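Capsid (Human calicivirus NLV/Boxer/2001/US, PDB 4RDK) forms the capsid of a human norovirus, this fragment being the dimeric protruding domain, which probably recognises fucose-containing host glycans. Local coordinates at residues Met31-Met36 with Val215-Thr220. Numbering follows the deposited sequence.
Sequences MLIDGM and VYFTST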
loop_
_atom_site.group_PDB
_atom_site.type_symbol
_atom_site.label_atom_id
_atom_site.label_comp_id
_atom_site.label_asym_id
_atom_site.label_seq_id
_atom_site.Cartn_x
_atom_site.Cartn_y
_atom_site.Cartn_z
ATOM N N MET B 31 2.059 -5.851 -3.112
ATOM C CA MET B 31 2.749 -7.050 -2.672
ATOM C C MET B 31 4.238 -6.754 -2.690
ATOM O O MET B 31 4.729 -6.105 -3.613
ATOM C CB MET B 31 2.470 -8.179 -3.663
ATOM C CG MET B 31 2.336 -9.534 -3.044
ATOM S SD MET B 31 0.832 -9.640 -2.061
ATOM C CE MET B 31 0.679 -11.412 -1.919
ATOM N N LEU B 32 4.964 -7.223 -1.683
ATOM C CA LEU B 32 6.407 -7.033 -1.670
ATOM C C LEU B 32 7.055 -7.640 -2.909
ATOM O O LEU B 32 6.605 -8.675 -3.433
ATOM C CB LEU B 32 7.031 -7.640 -0.407
ATOM C CG LEU B 32 6.692 -6.946 0.910
ATOM C CD1 LEU B 32 7.176 -7.782 2.104
ATOM C CD2 LEU B 32 7.274 -5.535 0.965
ATOM N N ILE B 33 8.129 -7.005 -3.363
ATOM C CA ILE B 33 8.928 -7.558 -4.446
ATOM C C ILE B 33 9.716 -8.753 -3.930
ATOM O O ILE B 33 10.343 -8.679 -2.873
ATOM C CB ILE B 33 9.878 -6.496 -5.009
ATOM C CG1 ILE B 33 9.058 -5.410 -5.723
ATOM C CG2 ILE B 33 10.905 -7.126 -5.947
ATOM C CD1 ILE B 33 9.826 -4.162 -6.019
ATOM N N ASP B 34 9.684 -9.858 -4.669
ATOM C CA ASP B 34 10.441 -11.037 -4.254
ATOM C C ASP B 34 11.364 -11.568 -5.357
ATOM O O ASP B 34 11.860 -12.693 -5.278
ATOM C CB ASP B 34 9.511 -12.131 -3.717
ATOM C CG ASP B 34 8.653 -12.755 -4.792
ATOM O OD1 ASP B 34 8.641 -12.235 -5.917
ATOM O OD2 ASP B 34 7.995 -13.779 -4.510
ATOM N N GLY B 35 11.612 -10.745 -6.367
ATOM C CA GLY B 35 12.542 -11.127 -7.414
ATOM C C GLY B 35 12.694 -10.087 -8.507
ATOM O O GLY B 35 11.970 -9.087 -8.544
ATOM N N MET B 36 13.677 -10.316 -9.371
ATOM C CA MET B 36 13.827 -9.595 -10.628
ATOM C C MET B 36 13.869 -10.630 -11.741
ATOM O O MET B 36 14.248 -11.783 -11.511
ATOM C CB MET B 36 15.133 -8.804 -10.658
ATOM C CG MET B 36 15.149 -7.561 -9.791
ATOM S SD MET B 36 16.714 -6.689 -9.994
ATOM C CE MET B 36 17.746 -7.485 -8.759
ATOM N N VAL B 215 14.496 -4.762 -17.079
ATOM C CA VAL B 215 14.392 -5.473 -15.817
ATOM C C VAL B 215 12.976 -5.365 -15.270
ATOM O O VAL B 215 12.418 -4.269 -15.168
ATOM C CB VAL B 215 15.357 -4.892 -14.770
ATOM C CG1 VAL B 215 15.135 -5.546 -13.411
ATOM C CG2 VAL B 215 16.801 -5.063 -15.227
ATOM N N TYR B 216 12.401 -6.506 -14.908
ATOM C CA TYR B 216 11.092 -6.520 -14.275
ATOM C C TYR B 216 11.218 -6.919 -12.822
ATOM O O TYR B 216 11.945 -7.856 -12.486
ATOM C CB TYR B 216 10.148 -7.478 -15.009
ATOM C CG TYR B 216 9.924 -7.066 -16.438
ATOM C CD1 TYR B 216 8.955 -6.129 -16.758
ATOM C CD2 TYR B 216 10.700 -7.596 -17.470
ATOM C CE1 TYR B 216 8.754 -5.725 -18.063
ATOM C CE2 TYR B 216 10.501 -7.207 -18.784
ATOM C CZ TYR B 216 9.522 -6.266 -19.073
ATOM O OH TYR B 216 9.310 -5.857 -20.373
ATOM N N PHE B 217 10.518 -6.188 -11.960
ATOM C CA PHE B 217 10.438 -6.527 -10.557
ATOM C C PHE B 217 9.205 -7.387 -10.367
ATOM O O PHE B 217 8.130 -7.043 -10.850
ATOM C CB PHE B 217 10.383 -5.238 -9.729
ATOM C CG PHE B 217 11.554 -4.335 -9.995
ATOM C CD1 PHE B 217 12.742 -4.501 -9.298
ATOM C CD2 PHE B 217 11.494 -3.378 -10.997
ATOM C CE1 PHE B 217 13.839 -3.696 -9.564
ATOM C CE2 PHE B 217 12.590 -2.571 -11.272
ATOM C CZ PHE B 217 13.767 -2.732 -10.550
ATOM N N THR B 218 9.357 -8.519 -9.687
ATOM C CA THR B 218 8.264 -9.481 -9.612
ATOM C C THR B 218 7.773 -9.687 -8.199
ATOM O O THR B 218 8.519 -9.492 -7.242
ATOM C CB THR B 218 8.663 -10.854 -10.193
ATOM O OG1 THR B 218 9.735 -11.418 -9.425
ATOM C CG2 THR B 218 9.108 -10.703 -11.642
ATOM N N SER B 219 6.505 -10.071 -8.091
ATOM C CA SER B 219 5.903 -10.484 -6.833
ATOM C C SER B 219 5.084 -11.742 -7.056
ATOM O O SER B 219 4.367 -11.862 -8.044
ATOM C CB SER B 219 4.965 -9.404 -6.296
ATOM O OG SER B 219 5.670 -8.221 -5.995
ATOM N N THR B 220 5.163 -12.671 -6.121
ATOM C CA THR B 220 4.247 -13.798 -6.139
ATOM C C THR B 220 2.862 -13.303 -5.728
ATOM O O THR B 220 2.712 -12.600 -4.722
ATOM C CB THR B 220 4.718 -14.910 -5.210
ATOM O OG1 THR B 220 6.021 -15.341 -5.625
ATOM C CG2 THR B 220 3.758 -16.083 -5.263
HETATM O O HOH W 1 6.110 -11.305 -3.159
HETATM O O HOH W 2 8.383 -13.455 -8.061
HETATM O O HOH W 3 11.384 -13.338 -10.586
#
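Met36 and Phe217 lie side by side on one face of a short antiparallel sheet, a non-hydrogen-bonded pair whose side chains point the same way. The flexible thioether suits this place: CG of Met36, set anti to its carbonyl carbon (chi1 -74°), meets CD1 of the Phe217 ring at 3.9 Å, and an extended chi2 (-177°) carries SD alongside, 5.1 Å from the ring centroid, an oblique Met-aromatic contact. CG1 of Val215 packs against that sulfur and also over one face of the ring, toward its rim. At the other end of the apolar patch the CD1 branch of Ile33 reaches CB of Phe217, and Phe269 of strand 265-272 adjoins Met36 and Val215.

Further along, the backbones pair through a classic beta bulge, Asp34 and Gly35 both facing Thr218. Thr218 N gives Gly35 O a nearly straight bond of 2.9 Å, whereas Thr218 O takes the N-H of Asp34 in its carbonyl plane and only a weak bond from Gly35 N. Glycine suits a backbone stretched almost flat, which it adopts easily.

The polar edge belongs to Asp34. Its carboxylate lies across Thr220, with Thr220 OG1 donating to the syn lone pair of Asp34 OD2 at 2.8 Å; Thr220 N adds a weak bond. A water donates to Asp34 OD1 and also bonds Thr218 OG1. Beyond, Ser219 OG donates to Leu32 O from above the carbonyl plane (2.8 Å) and bonds Asn26 as well.

The contact thus joins an early segment of the protruding domain to strand 213-220, small hydroxyl side chains continuing the pairing where regular strand bonding stops. Hydroxyl and water probably favour a charged Asp34, partly offset by Thr218 O, an acceptor 3.0 Å from Asp34 OD1, whose closeness the water may help the carboxylate tolerate.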